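Local coordinates for McyG protein (Microcystis aeruginosa PCC 7806, PDB 4R0M) that probably activates phenylalanine-like acids as acyl-adenylates in its adenylation domain and loads them onto its peptidyl carrier domain during microcystin synthesis, at residues E338-I343 with S396-Y401; T371-V375 with Y424-L430; I387-Q393 with W416-L422. All blocks are in the same frame, centred on the assembly; numbering follows the deposited sequence.

Contact 1: E338-I343 with S396-Y401; sequences ESCSGI and SVTKGY. With FA5 (adenosine-5'-[phenylalaninyl-phosphate]), chain C.
Two successive non-glycines with unusual positive phi mark this contact: Cys340 (51/58) and Ser341 (61/-137) swing the chain out of the 3-10 turn at Glu338 into the strand that begins at Ser341. No sheet register joins 338-343 to the irregular 396-401; their CA atoms come closest at Ser339 and Val397 (4.3 Å). One backbone bond fixes the crossing, Thr398 N to Glu338 O, 2.7 Å and nearly straight (171°), and Val397 CA adds a CA-H...O contact to Glu338 O at 3.5 Å. Glu338, chi1 m and chi2 p, is long enough to take a hydrogen bond from Tyr401, OH to OE2 2.7 Å. Small Ser396 (chi1 p) admits a bridging water, which accepts from its OG (2.8 Å) and donates to Ser339 O (2.7 Å) and Gly342 O (2.9 Å). Ile343, extended in tt, brings CD1 to 3.8 Å from Val397 CG2. Ser341 and side-chain-free Gly342 border the phenylalanyl ring of the adenylate, with Gly342 N 3.5 Å from FA5 CE1, so the turn lines the amino-acid pocket of an adenylation domain. Strand 190-195 and helix 196-210 pack beside the contact, helix 227-240 covers Cys340 and Ser341, and Ile392 of strand 388-394 touches Ser339, Ile343 and Val397.

Contact 2: T371-V375 with Y424-L430; sequences TIRIV and YLSKGEL
Leucine and isoleucine side chains interlock here without a hydrogen bond between the segments. Strand 371-375 is extended, so alternate Ile372 and Ile374 turn CA-to-CB toward 424-430, while Arg373 points away. The axis of strand 424-426 passes 6.8 Å away at 118°, too distant for direct backbone pairing, so side chains bridge the gap. Leu425 (mt) is the bump: its branched end enters the hollow between the two isoleucines, CD2 lying 3.7 Å from Ile372 CD1, CG 3.7 Å from Ile374 CG1, and CD1 4.1 Å from Arg373 CA. Ile372, chi1 p and chi2 t, extends CD1 into the notch between Leu425 and Leu430, 3.8 Å from Leu430 CB. Ile374, mm, folds CG1 against the backbone of Tyr424, 3.8 Å from its CA, and CD1 approaches Leu430 CD1 (tp) at a looser 4.5 Å. Both leucines lie on one face because a type I' turn, Ser426 to Glu429, reverses the chain, closed by Ser426 N to Glu429 O and Glu429 N to Ser426 O, each 3.1 Å. Gly428 sits at 88/-9, where a CB would jam against the preceding carbonyl. This is a beta hairpin whose apolar face closes over strand 370-375 in the curled sheet of the adenylation domain.

Contact 3: I387-Q393 with W416-L422; sequences IGRLQIQ and WFTTGDL. With FA5 (adenosine-5'-[phenylalaninyl-phosphate]), chain C.
This antiparallel strand pairing in the curled sheet of the adenylation domain is broken by a beta bulge where strand 416-419 turns a corner into 421-422. Ile392-Phe417 is a hydrogen-bonded pair, N to O 3.0 Å both ways; Gln391-Thr418 and Arg389-Leu422 are non-hydrogen-bonded, the register slipping by two between them. Thr419 spans the slip: its N (3.2 Å) and OG1 (3.1 Å) both donate to Leu390 O, while OG1 accepts from Asp421 N (3.0 Å) in an ST turn. Gly420, at 83/11, suits the corner, and Leu390 N rejoins Asp421 O at 2.9 Å. Asp421, just past this corner, accepts hydrogen bonds from both ribose hydroxyls, FA5 O2' to OD1 2.5 Å and FA5 O3' to OD2 2.6 Å. Gln391 NE2 donates to Thr418 OG1 (3.1 Å) and its OE1 accepts from Arg373; Gln393 CG makes a CH-pi contact 3.8 Å from the Trp416 six-membered-ring centroid. Strand 370-375 flanks 388-394, strand 330-336 packs on Leu390 and Phe417, and Arg435 of strand 429-435 salt-bridges Asp421.

Overall arrangement
Contact 1 is wholly buried and lies nearest the centre of the chain; contact 2 is also buried but farther out, and contact 3 is only partly so. Their chemistry follows: contact 1 mixes loop hydrogen bonds with a bridging water, contact 2 is purely apolar between its segments, and contact 3 is held mainly by strand hydrogen bonds. Contacts 2 and 3, about 10 Å apart between centres, share strand 421-426 and one sheet, and contact 3 nests within the loop that contact 2 closes. Contacts 1 and 3 meet through Glu338 and Tyr401 against Phe417, and address different parts of the adenylate, its phenylalanyl ring and its ribose.

Contact 1: E338-I343 with S396-Y401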
loop_
_atom_site.group_PDB
_atom_site.type_symbol
_atom_site.label_atom_id
_atom_site.label_comp_id
_atom_site.label_asym_id
_atom_site.label_seq_id
_atom_site.Cartn_x
_atom_site.Cartn_y
_atom_site.Cartn_z
ATOM N N GLU A 338 -8.335 6.300 -0.450
ATOM C CA GLU A 338 -9.430 7.262 -0.337
ATOM C C GLU A 338 -9.149 8.418 0.634
ATOM O O GLU A 338 -9.837 9.442 0.599
ATOM C CB GLU A 338 -10.731 6.542 0.042
ATOM C CG GLU A 338 -11.380 5.769 -1.104
ATOM C CD GLU A 338 -10.838 4.357 -1.282
ATOM O OE1 GLU A 338 -9.812 4.005 -0.662
ATOM O OE2 GLU A 338 -11.450 3.588 -2.052
ATOM N N SER A 339 -8.137 8.255 1.486
ATOM C CA SER A 339 -7.757 9.295 2.444
ATOM C C SER A 339 -6.294 9.729 2.302
ATOM O O SER A 339 -5.683 10.180 3.272
ATOM C CB SER A 339 -8.043 8.838 3.883
ATOM O OG SER A 339 -7.142 7.819 4.295
ATOM N N CYS A 340 -5.745 9.597 1.094
ATOM C CA CYS A 340 -4.354 9.977 0.805
ATOM C C CYS A 340 -3.448 9.313 1.855
ATOM O O CYS A 340 -2.701 9.992 2.572
ATOM C CB CYS A 340 -4.187 11.502 0.840
ATOM S SG CYS A 340 -5.462 12.435 -0.040
ATOM N N SER A 341 -3.522 7.983 1.917
ATOM C CA SER A 341 -2.801 7.163 2.906
ATOM C C SER A 341 -3.218 7.496 4.349
ATOM O O SER A 341 -4.410 7.664 4.620
ATOM C CB SER A 341 -1.272 7.178 2.695
ATOM O OG SER A 341 -0.676 8.367 3.178
ATOM N N GLY A 342 -2.243 7.592 5.257
ATOM C CA GLY A 342 -2.494 7.716 6.700
ATOM C C GLY A 342 -3.542 8.720 7.139
ATOM O O GLY A 342 -3.518 9.876 6.718
ATOM N N ILE A 343 -4.466 8.271 7.988
ATOM C CA ILE A 343 -5.510 9.134 8.550
ATOM C C ILE A 343 -5.556 9.071 10.085
ATOM O O ILE A 343 -5.966 10.036 10.735
ATOM C CB ILE A 343 -6.904 8.854 7.932
ATOM C CG1 ILE A 343 -7.895 9.968 8.300
ATOM C CG2 ILE A 343 -7.423 7.476 8.330
ATOM C CD1 ILE A 343 -9.172 9.974 7.490
ATOM N N SER A 396 -9.067 15.613 3.999
ATOM C CA SER A 396 -8.110 14.656 3.431
ATOM C C SER A 396 -8.790 13.481 2.719
ATOM O O SER A 396 -8.142 12.749 1.967
ATOM C CB SER A 396 -7.146 14.145 4.505
ATOM O OG SER A 396 -7.795 13.278 5.419
ATOM N N VAL A 397 -10.090 13.319 2.955
ATOM C CA VAL A 397 -10.868 12.212 2.395
ATOM C C VAL A 397 -11.449 12.577 1.030
ATOM O O VAL A 397 -11.980 13.674 0.847
ATOM C CB VAL A 397 -11.998 11.786 3.363
ATOM C CG1 VAL A 397 -12.860 10.683 2.763
ATOM C CG2 VAL A 397 -11.409 11.333 4.691
ATOM N N THR A 398 -11.338 11.647 0.081
ATOM C CA THR A 398 -11.869 11.811 -1.278
ATOM C C THR A 398 -13.361 12.164 -1.290
ATOM O O THR A 398 -14.104 11.792 -0.380
ATOM C CB THR A 398 -11.615 10.550 -2.147
ATOM O OG1 THR A 398 -12.003 10.807 -3.501
ATOM C CG2 THR A 398 -12.395 9.341 -1.629
ATOM N N LYS A 399 -13.784 12.885 -2.325
ATOM C CA LYS A 399 -15.178 13.300 -2.460
ATOM C C LYS A 399 -15.995 12.355 -3.343
ATOM O O LYS A 399 -17.227 12.340 -3.262
ATOM C CB LYS A 399 -15.264 14.737 -2.981
ATOM C CG LYS A 399 -14.951 15.787 -1.924
ATOM C CD LYS A 399 -14.637 17.136 -2.552
ATOM C CE LYS A 399 -14.178 18.139 -1.504
ATOM N NZ LYS A 399 -13.512 19.321 -2.124
ATOM N N GLY A 400 -15.313 11.570 -4.176
ATOM C CA GLY A 400 -15.986 10.624 -5.066
ATOM C C GLY A 400 -15.079 9.887 -6.037
ATOM O O GLY A 400 -13.960 10.324 -6.316
ATOM N N TYR A 401 -15.575 8.764 -6.548
ATOM C CA TYR A 401 -14.858 7.966 -7.542
ATOM C C TYR A 401 -15.103 8.492 -8.952
ATOM O O TYR A 401 -16.084 9.193 -9.200
ATOM C CB TYR A 401 -15.269 6.492 -7.455
ATOM C CG TYR A 401 -14.937 5.825 -6.140
ATOM C CD1 TYR A 401 -13.709 5.197 -5.944
ATOM C CD2 TYR A 401 -15.857 5.814 -5.090
ATOM C CE1 TYR A 401 -13.404 4.580 -4.741
ATOM C CE2 TYR A 401 -15.561 5.201 -3.883
ATOM C CZ TYR A 401 -14.333 4.587 -3.714
ATOM O OH TYR A 401 -14.036 3.978 -2.518
HETATM C C FA5 C . -3.379 1.077 1.495
HETATM O O FA5 C . -3.037 -0.094 1.603
HETATM C CA FA5 C . -3.082 2.056 2.602
HETATM N N FA5 C . -3.565 1.415 3.801
HETATM C CB FA5 C . -1.578 2.327 2.756
HETATM C CG FA5 C . -1.091 3.189 3.928
HETATM C CD1 FA5 C . -1.857 3.474 5.059
HETATM C CD2 FA5 C . 0.207 3.714 3.874
HETATM C CE1 FA5 C . -1.344 4.266 6.095
HETATM C CE2 FA5 C . 0.733 4.500 4.906
HETATM C CZ FA5 C . -0.050 4.780 6.025
HETATM P P FA5 C . -5.310 0.617 -0.364
HETATM O OP1 FA5 C . -4.728 -0.355 -1.356
HETATM O OP2 FA5 C . -6.369 1.584 -0.832
HETATM O OP3 FA5 C . -4.100 1.481 0.289
HETATM O "O5'" FA5 C . -5.921 -0.271 0.834
HETATM C "C5'" FA5 C . -6.622 0.300 1.936
HETATM C "C4'" FA5 C . -7.115 -0.834 2.822
HETATM O "O4'" FA5 C . -6.035 -1.550 3.432
HETATM C "C3'" FA5 C . -7.958 -0.351 3.985
HETATM O "O3'" FA5 C . -9.310 -0.104 3.602
HETATM C "C2'" FA5 C . -7.843 -1.506 4.953
HETATM O "O2'" FA5 C . -8.777 -2.538 4.616
HETATM C "C1'" FA5 C . -6.443 -2.031 4.716
HETATM N N9 FA5 C . -5.551 -1.503 5.781
HETATM C C8 FA5 C . -4.686 -0.480 5.645
HETATM N N7 FA5 C . -4.013 -0.240 6.797
HETATM C C5 FA5 C . -4.456 -1.122 7.711
HETATM C C6 FA5 C . -4.171 -1.426 9.136
HETATM N N6 FA5 C . -3.255 -0.717 9.834
HETATM N N1 FA5 C . -4.860 -2.436 9.720
HETATM C C2 FA5 C . -5.781 -3.151 9.041
HETATM N N3 FA5 C . -6.085 -2.935 7.747
HETATM C C4 FA5 C . -5.472 -1.951 7.038
HETATM O O HOH W 1 -5.834 11.319 5.747
#

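Contact 2: T371-V375 with Y424-L430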
loop_
_atom_site.group_PDB
_atom_site.type_symbol
_atom_site.label_atom_id
_atom_site.label_comp_id
_atom_site.label_asym_id
_atom_site.label_seq_id
_atom_site.Cartn_x
_atom_site.Cartn_y
_atom_site.Cartn_z
ATOM N N THR A 371 -12.433 13.205 11.091
ATOM C CA THR A 371 -13.323 12.577 12.066
ATOM C C THR A 371 -13.623 11.139 11.645
ATOM O O THR A 371 -13.888 10.872 10.472
ATOM C CB THR A 371 -14.646 13.359 12.216
ATOM O OG1 THR A 371 -14.368 14.763 12.298
ATOM C CG2 THR A 371 -15.400 12.920 13.468
ATOM N N ILE A 372 -13.564 10.219 12.605
ATOM C CA ILE A 372 -13.886 8.809 12.357
ATOM C C ILE A 372 -14.979 8.308 13.305
ATOM O O ILE A 372 -15.123 8.813 14.422
ATOM C CB ILE A 372 -12.637 7.893 12.428
ATOM C CG1 ILE A 372 -12.020 7.887 13.832
ATOM C CG2 ILE A 372 -11.604 8.307 11.385
ATOM C CD1 ILE A 372 -10.951 6.832 14.028
ATOM N N ARG A 373 -15.749 7.318 12.851
ATOM C CA ARG A 373 -16.813 6.725 13.665
ATOM C C ARG A 373 -17.067 5.248 13.343
ATOM O O ARG A 373 -16.737 4.766 12.254
ATOM C CB ARG A 373 -18.112 7.536 13.547
ATOM C CG ARG A 373 -18.823 7.423 12.207
ATOM C CD ARG A 373 -20.100 8.243 12.196
ATOM N NE ARG A 373 -20.966 7.894 11.072
ATOM C CZ ARG A 373 -22.121 8.495 10.794
ATOM N NH1 ARG A 373 -22.562 9.492 11.552
ATOM N NH2 ARG A 373 -22.836 8.100 9.751
ATOM N N ILE A 374 -17.655 4.546 14.311
ATOM C CA ILE A 374 -18.025 3.140 14.171
ATOM C C ILE A 374 -19.542 3.018 14.303
ATOM O O ILE A 374 -20.108 3.313 15.361
ATOM C CB ILE A 374 -17.316 2.263 15.234
ATOM C CG1 ILE A 374 -15.787 2.289 15.052
ATOM C CG2 ILE A 374 -17.857 0.838 15.231
ATOM C CD1 ILE A 374 -15.260 1.665 13.772
ATOM N N VAL A 375 -20.193 2.589 13.223
ATOM C CA VAL A 375 -21.657 2.507 13.175
ATOM C C VAL A 375 -22.177 1.084 12.964
ATOM O O VAL A 375 -21.429 0.188 12.561
ATOM C CB VAL A 375 -22.255 3.430 12.082
ATOM C CG1 VAL A 375 -22.003 4.893 12.414
ATOM C CG2 VAL A 375 -21.709 3.078 10.705
ATOM N N TYR A 424 -13.529 -1.114 16.070
ATOM C CA TYR A 424 -14.131 -0.406 17.196
ATOM C C TYR A 424 -13.258 0.751 17.660
ATOM O O TYR A 424 -12.066 0.812 17.343
ATOM C CB TYR A 424 -14.408 -1.366 18.363
ATOM C CG TYR A 424 -13.175 -2.009 18.967
ATOM C CD1 TYR A 424 -12.678 -3.211 18.469
ATOM C CD2 TYR A 424 -12.512 -1.419 20.048
ATOM C CE1 TYR A 424 -11.552 -3.804 19.022
ATOM C CE2 TYR A 424 -11.387 -2.005 20.606
ATOM C CZ TYR A 424 -10.912 -3.196 20.090
ATOM O OH TYR A 424 -9.797 -3.784 20.637
ATOM N N LEU A 425 -13.863 1.663 18.414
ATOM C CA LEU A 425 -13.139 2.766 19.031
ATOM C C LEU A 425 -13.044 2.562 20.538
ATOM O O LEU A 425 -13.988 2.084 21.168
ATOM C CB LEU A 425 -13.813 4.102 18.712
ATOM C CG LEU A 425 -13.859 4.498 17.234
ATOM C CD1 LEU A 425 -14.769 5.698 17.029
ATOM C CD2 LEU A 425 -12.465 4.773 16.687
ATOM N N SER A 426 -11.892 2.913 21.101
ATOM C CA SER A 426 -11.656 2.800 22.535
ATOM C C SER A 426 -10.814 3.980 23.001
ATOM O O SER A 426 -9.622 4.067 22.685
ATOM C CB SER A 426 -10.967 1.471 22.865
ATOM O OG SER A 426 -10.742 1.339 24.259
ATOM N N LYS A 427 -11.453 4.887 23.742
ATOM C CA LYS A 427 -10.819 6.116 24.243
ATOM C C LYS A 427 -10.267 6.981 23.104
ATOM O O LYS A 427 -9.219 7.617 23.236
ATOM C CB LYS A 427 -9.728 5.795 25.279
ATOM C CG LYS A 427 -10.248 5.154 26.556
ATOM C CD LYS A 427 -9.109 4.692 27.455
ATOM C CE LYS A 427 -9.642 4.071 28.738
ATOM N NZ LYS A 427 -8.555 3.534 29.605
ATOM N N GLY A 428 -10.985 6.989 21.982
ATOM C CA GLY A 428 -10.602 7.782 20.818
ATOM C C GLY A 428 -9.658 7.108 19.833
ATOM O O GLY A 428 -9.409 7.637 18.750
ATOM N N GLU A 429 -9.131 5.943 20.204
ATOM C CA GLU A 429 -8.184 5.217 19.358
ATOM C C GLU A 429 -8.885 4.194 18.461
ATOM O O GLU A 429 -9.801 3.498 18.901
ATOM C CB GLU A 429 -7.115 4.536 20.218
ATOM C CG GLU A 429 -6.155 5.502 20.895
ATOM C CD GLU A 429 -5.320 4.848 21.983
ATOM O OE1 GLU A 429 -4.717 3.781 21.733
ATOM O OE2 GLU A 429 -5.260 5.412 23.096
ATOM N N LEU A 430 -8.450 4.113 17.204
ATOM C CA LEU A 430 -9.031 3.172 16.247
ATOM C C LEU A 430 -8.397 1.789 16.342
ATOM O O LEU A 430 -7.172 1.656 16.374
ATOM C CB LEU A 430 -8.930 3.705 14.810
ATOM C CG LEU A 430 -9.344 2.780 13.648
ATOM C CD1 LEU A 430 -10.828 2.427 13.691
ATOM C CD2 LEU A 430 -8.983 3.401 12.308
#

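Contact 3: I387-Q393 with W416-L422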
loop_
_atom_site.group_PDB
_atom_site.type_symbol
_atom_site.label_atom_id
_atom_site.label_comp_id
_atom_site.label_asym_id
_atom_site.label_seq_id
_atom_site.Cartn_x
_atom_site.Cartn_y
_atom_site.Cartn_z
ATOM N N ILE A 387 -17.741 -3.977 17.859
ATOM C CA ILE A 387 -17.432 -3.982 16.425
ATOM C C ILE A 387 -18.537 -3.362 15.567
ATOM O O ILE A 387 -19.725 -3.581 15.809
ATOM C CB ILE A 387 -17.141 -5.416 15.902
ATOM C CG1 ILE A 387 -16.426 -6.283 16.957
ATOM C CG2 ILE A 387 -16.374 -5.377 14.583
ATOM C CD1 ILE A 387 -14.990 -5.905 17.263
ATOM N N GLY A 388 -18.124 -2.589 14.564
ATOM C CA GLY A 388 -19.034 -2.008 13.579
ATOM C C GLY A 388 -18.292 -1.525 12.343
ATOM O O GLY A 388 -17.080 -1.730 12.217
ATOM N N ARG A 389 -19.020 -0.879 11.434
ATOM C CA ARG A 389 -18.446 -0.392 10.178
ATOM C C ARG A 389 -17.759 0.959 10.380
ATOM O O ARG A 389 -18.341 1.881 10.963
ATOM C CB ARG A 389 -19.513 -0.280 9.079
ATOM C CG ARG A 389 -20.561 -1.386 9.083
ATOM C CD ARG A 389 -21.221 -1.590 7.722
ATOM N NE ARG A 389 -21.635 -0.347 7.064
ATOM C CZ ARG A 389 -22.760 0.316 7.326
ATOM N NH1 ARG A 389 -23.601 -0.124 8.249
ATOM N NH2 ARG A 389 -23.040 1.432 6.668
ATOM N N LEU A 390 -16.522 1.067 9.896
ATOM C CA LEU A 390 -15.749 2.302 10.009
ATOM C C LEU A 390 -16.144 3.310 8.939
ATOM O O LEU A 390 -16.141 2.999 7.746
ATOM C CB LEU A 390 -14.243 2.014 9.940
ATOM C CG LEU A 390 -13.269 3.203 9.930
ATOM C CD1 LEU A 390 -13.276 3.969 11.246
ATOM C CD2 LEU A 390 -11.862 2.731 9.601
ATOM N N GLN A 391 -16.482 4.517 9.381
ATOM C CA GLN A 391 -16.802 5.617 8.474
ATOM C C GLN A 391 -15.936 6.836 8.780
ATOM O O GLN A 391 -15.699 7.167 9.945
ATOM C CB GLN A 391 -18.291 5.968 8.537
ATOM C CG GLN A 391 -19.195 4.903 7.930
ATOM C CD GLN A 391 -20.675 5.223 8.051
ATOM O OE1 GLN A 391 -21.098 5.963 8.941
ATOM N NE2 GLN A 391 -21.473 4.656 7.153
ATOM N N ILE A 392 -15.460 7.490 7.724
ATOM C CA ILE A 392 -14.489 8.579 7.851
ATOM C C ILE A 392 -14.925 9.842 7.103
ATOM O O ILE A 392 -15.671 9.764 6.124
ATOM C CB ILE A 392 -13.075 8.144 7.378
ATOM C CG1 ILE A 392 -13.072 7.775 5.886
ATOM C CG2 ILE A 392 -12.557 6.987 8.224
ATOM C CD1 ILE A 392 -11.690 7.588 5.291
ATOM N N GLN A 393 -14.463 10.997 7.577
ATOM C CA GLN A 393 -14.714 12.279 6.908
ATOM C C GLN A 393 -13.593 13.290 7.167
ATOM O O GLN A 393 -12.764 13.097 8.059
ATOM C CB GLN A 393 -16.077 12.865 7.308
ATOM C CG GLN A 393 -16.169 13.358 8.746
ATOM C CD GLN A 393 -17.442 14.137 9.035
ATOM O OE1 GLN A 393 -18.285 14.332 8.156
ATOM N NE2 GLN A 393 -17.587 14.591 10.276
ATOM N N TRP A 416 -20.286 11.312 5.001
ATOM C CA TRP A 416 -19.406 10.243 5.476
ATOM C C TRP A 416 -19.081 9.269 4.381
ATOM O O TRP A 416 -19.894 9.041 3.481
ATOM C CB TRP A 416 -20.052 9.497 6.637
ATOM C CG TRP A 416 -20.152 10.305 7.905
ATOM C CD1 TRP A 416 -21.212 11.106 8.321
ATOM C CD2 TRP A 416 -19.151 10.411 8.976
ATOM N NE1 TRP A 416 -20.942 11.684 9.535
ATOM C CE2 TRP A 416 -19.725 11.309 9.986
ATOM C CE3 TRP A 416 -17.886 9.873 9.192
ATOM C CZ2 TRP A 416 -19.044 11.641 11.148
ATOM C CZ3 TRP A 416 -17.208 10.215 10.370
ATOM C CH2 TRP A 416 -17.775 11.077 11.323
ATOM N N PHE A 417 -17.888 8.684 4.454
ATOM C CA PHE A 417 -17.474 7.641 3.518
ATOM C C PHE A 417 -17.302 6.308 4.237
ATOM O O PHE A 417 -16.555 6.210 5.212
ATOM C CB PHE A 417 -16.185 8.040 2.787
ATOM C CG PHE A 417 -15.478 6.889 2.119
ATOM C CD1 PHE A 417 -15.960 6.347 0.928
ATOM C CD2 PHE A 417 -14.322 6.347 2.676
ATOM C CE1 PHE A 417 -15.307 5.287 0.313
ATOM C CE2 PHE A 417 -13.666 5.288 2.063
ATOM C CZ PHE A 417 -14.159 4.758 0.881
ATOM N N THR A 418 -18.002 5.287 3.749
ATOM C CA THR A 418 -17.886 3.938 4.288
ATOM C C THR A 418 -16.642 3.276 3.705
ATOM O O THR A 418 -16.528 3.100 2.490
ATOM C CB THR A 418 -19.139 3.091 3.979
ATOM O OG1 THR A 418 -20.309 3.766 4.459
ATOM C CG2 THR A 418 -19.043 1.720 4.639
ATOM N N THR A 419 -15.719 2.912 4.589
ATOM C CA THR A 419 -14.422 2.365 4.199
ATOM C C THR A 419 -14.507 0.900 3.765
ATOM O O THR A 419 -13.657 0.417 3.009
ATOM C CB THR A 419 -13.407 2.473 5.355
ATOM O OG1 THR A 419 -13.788 1.586 6.413
ATOM C CG2 THR A 419 -13.343 3.903 5.893
ATOM N N GLY A 420 -15.528 0.201 4.252
ATOM C CA GLY A 420 -15.649 -1.242 4.053
ATOM C C GLY A 420 -14.835 -2.022 5.071
ATOM O O GLY A 420 -14.659 -3.235 4.937
ATOM N N ASP A 421 -14.336 -1.319 6.088
ATOM C CA ASP A 421 -13.552 -1.928 7.161
ATOM C C ASP A 421 -14.353 -2.072 8.452
ATOM O O ASP A 421 -15.274 -1.293 8.718
ATOM C CB ASP A 421 -12.274 -1.121 7.424
ATOM C CG ASP A 421 -11.261 -1.254 6.305
ATOM O OD1 ASP A 421 -10.882 -2.400 5.977
ATOM O OD2 ASP A 421 -10.842 -0.213 5.758
ATOM N N LEU A 422 -13.987 -3.075 9.248
ATOM C CA LEU A 422 -14.646 -3.351 10.521
ATOM C C LEU A 422 -13.705 -3.110 11.694
ATOM O O LEU A 422 -12.512 -3.408 11.617
ATOM C CB LEU A 422 -15.160 -4.794 10.559
ATOM C CG LEU A 422 -16.277 -5.195 9.588
ATOM C CD1 LEU A 422 -16.290 -6.703 9.390
ATOM C CD2 LEU A 422 -17.636 -4.697 10.062
HETATM C C FA5 C . -3.379 1.077 1.495
HETATM O O FA5 C . -3.037 -0.094 1.603
HETATM C CA FA5 C . -3.082 2.056 2.602
HETATM N N FA5 C . -3.565 1.415 3.801
HETATM C CB FA5 C . -1.578 2.327 2.756
HETATM C CG FA5 C . -1.091 3.189 3.928
HETATM C CD1 FA5 C . -1.857 3.474 5.059
HETATM C CD2 FA5 C . 0.207 3.714 3.874
HETATM C CE1 FA5 C . -1.344 4.266 6.095
HETATM C CE2 FA5 C . 0.733 4.500 4.906
HETATM C CZ FA5 C . -0.050 4.780 6.025
HETATM P P FA5 C . -5.310 0.617 -0.364
HETATM O OP1 FA5 C . -4.728 -0.355 -1.356
HETATM O OP2 FA5 C . -6.369 1.584 -0.832
HETATM O OP3 FA5 C . -4.100 1.481 0.289
HETATM O "O5'" FA5 C . -5.921 -0.271 0.834
HETATM C "C5'" FA5 C . -6.622 0.300 1.936
HETATM C "C4'" FA5 C . -7.115 -0.834 2.822
HETATM O "O4'" FA5 C . -6.035 -1.550 3.432
HETATM C "C3'" FA5 C . -7.958 -0.351 3.985
HETATM O "O3'" FA5 C . -9.310 -0.104 3.602
HETATM C "C2'" FA5 C . -7.843 -1.506 4.953
HETATM O "O2'" FA5 C . -8.777 -2.538 4.616
HETATM C "C1'" FA5 C . -6.443 -2.031 4.716
HETATM N N9 FA5 C . -5.551 -1.503 5.781
HETATM C C8 FA5 C . -4.686 -0.480 5.645
HETATM N N7 FA5 C . -4.013 -0.240 6.797
HETATM C C5 FA5 C . -4.456 -1.122 7.711
HETATM C C6 FA5 C . -4.171 -1.426 9.136
HETATM N N6 FA5 C . -3.255 -0.717 9.834
HETATM N N1 FA5 C . -4.860 -2.436 9.720
HETATM C C2 FA5 C . -5.781 -3.151 9.041
HETATM N N3 FA5 C . -6.085 -2.935 7.747
HETATM C C4 FA5 C . -5.472 -1.951 7.038
#